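Local coordinates for 4-phosphoerythronate dehydrogenase (Lactobacillus jensenii, PDB 4PRK), which catalyses the NAD-dependent interconversion of pyruvate and D-lactate, acting as a D-lactate dehydrogenase of the D-isomer-specific 2-hydroxyacid dehydrogenase family, at the interface of chains A and B. Coordinates in Å, arbitrary orientation; residue numbers count along the deposited sequence, not the author numbering. Chains: chain A/B, 4-phosphoerythronate dehydrogenase.

The interface of chains A and B. Residues chain A 142-145, 168; chain B 104, 108, 164.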
# COMPACT_ATOMS: atom_id res chain seq x y z
N ASN A 142 -17.52 -8.92 6.95
CA ASN A 142 -17.26 -7.50 6.74
C ASN A 142 -15.89 -7.25 6.04
O ASN A 142 -15.01 -8.12 6.06
CB ASN A 142 -17.37 -6.70 8.03
CG ASN A 142 -17.70 -5.21 7.77
OD1 ASN A 142 -17.95 -4.79 6.63
ND2 ASN A 142 -17.71 -4.42 8.83
N GLU A 143 -15.77 -6.10 5.38
CA GLU A 143 -14.57 -5.82 4.63
C GLU A 143 -13.55 -5.42 5.64
O GLU A 143 -13.86 -4.82 6.67
CB GLU A 143 -14.74 -4.75 3.55
CG GLU A 143 -15.54 -5.18 2.33
CD GLU A 143 -17.05 -5.04 2.52
OE1 GLU A 143 -17.47 -4.51 3.57
OE2 GLU A 143 -17.82 -5.40 1.59
N ILE A 144 -12.31 -5.73 5.34
CA ILE A 144 -11.25 -5.54 6.27
C ILE A 144 -11.00 -4.05 6.50
O ILE A 144 -10.67 -3.67 7.64
CB ILE A 144 -10.00 -6.34 5.82
CG1 ILE A 144 -9.05 -6.53 6.96
CG2 ILE A 144 -9.31 -5.67 4.66
CD1 ILE A 144 -9.49 -7.65 7.87
N TYR A 145 -11.24 -3.19 5.50
CA TYR A 145 -11.14 -1.73 5.73
C TYR A 145 -12.25 -1.22 6.64
O TYR A 145 -12.30 -0.02 6.94
CB TYR A 145 -11.14 -0.89 4.39
CG TYR A 145 -12.34 -1.08 3.51
CD1 TYR A 145 -13.52 -0.39 3.71
CD2 TYR A 145 -12.29 -1.98 2.49
CE1 TYR A 145 -14.60 -0.61 2.87
CE2 TYR A 145 -13.34 -2.22 1.70
CZ TYR A 145 -14.50 -1.55 1.89
OH TYR A 145 -15.50 -1.84 1.02
N MET A 168 -4.45 -2.80 3.45
CA MET A 168 -5.81 -3.17 3.03
C MET A 168 -6.87 -2.13 3.45
O MET A 168 -8.08 -2.24 3.12
CB MET A 168 -6.19 -4.54 3.59
CG MET A 168 -5.23 -5.65 3.23
SD MET A 168 -5.84 -7.29 3.62
CE MET A 168 -5.11 -7.61 5.17
N ARG B 104 -14.80 -5.17 -3.16
CA ARG B 104 -13.87 -5.66 -2.15
C ARG B 104 -14.38 -6.89 -1.36
O ARG B 104 -13.61 -7.75 -0.92
CB ARG B 104 -13.50 -4.54 -1.22
CG ARG B 104 -12.60 -3.52 -1.89
CD ARG B 104 -11.19 -4.10 -2.03
NE ARG B 104 -10.66 -4.37 -0.69
CZ ARG B 104 -9.57 -3.80 -0.16
NH1 ARG B 104 -8.80 -2.96 -0.87
NH2 ARG B 104 -9.22 -4.11 1.09
N GLU B 108 -11.79 -9.71 -1.34
CA GLU B 108 -11.29 -10.15 -0.05
C GLU B 108 -11.54 -11.64 0.24
O GLU B 108 -10.69 -12.33 0.81
CB GLU B 108 -11.84 -9.22 1.03
CG GLU B 108 -11.13 -7.87 1.00
CD GLU B 108 -11.48 -6.99 2.14
OE1 GLU B 108 -11.85 -7.47 3.23
OE2 GLU B 108 -11.37 -5.79 2.00
N ILE B 164 -4.92 -5.59 -3.74
CA ILE B 164 -4.60 -6.14 -2.43
C ILE B 164 -3.29 -6.88 -2.49
O ILE B 164 -2.40 -6.70 -1.66
CB ILE B 164 -5.77 -7.00 -1.87
CG1 ILE B 164 -6.97 -6.09 -1.58
CG2 ILE B 164 -5.38 -7.74 -0.61
CD1 ILE B 164 -8.26 -6.86 -1.31
O HOH W 1 -13.45 -9.42 4.04
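B:Glu108 reaches across to the backbone amide of A:Ile144, a worked example of a carboxylate that chiefly divides its two oxygens between partner and own chain. B:Glu108 OE1 lies 2.8 Å from A:Ile144 N, taking its N-H on the syn lone pair, and through a water 2.6 Å from B:Glu108 OE1 also reaches the carbonyl O of A:Asn142. Its OE2 turns back to B:Arg104, whose NE and NH2 grip that oxygen side-on, nearly in the guanidinium plane; NE uses the anti lone pair, whereas B:Arg104 NH2, 2.9 Å from B:Glu108 OE2 in a salt bridge, comes from above the carboxylate plane. B:Arg104 NH2 also crosses to the carbonyl A:Met168 O (3.0 Å), arriving on a lone pair but tilted 30° from the guanidinium plane.

Packing supports this network. CD1 of B:Ile164 lies over the centre of one guanidinium face, while CG2 of A:Ile144 meets its edge and rests 3.6 Å from CD of B:Glu108. The ring of A:Tyr145, nearly perpendicular to the guanidinium, presents its CE2 edge to CB of B:Arg104 (3.7 Å). Bends at chi2 and chi3 (-74° and -62°) fold the arginine back towards B:Glu108. A leucine here would probably leave the A:Met168 carbonyl without this donor and the B:Glu108 carboxylate freer to turn.

Helix 155-167, ending just before A:Met168, follows the Rossmann glycine-rich turn; the two-fold interface, whose twin contact exchanges the chains, probably represents the family's usual dimer within the four-copy assembly.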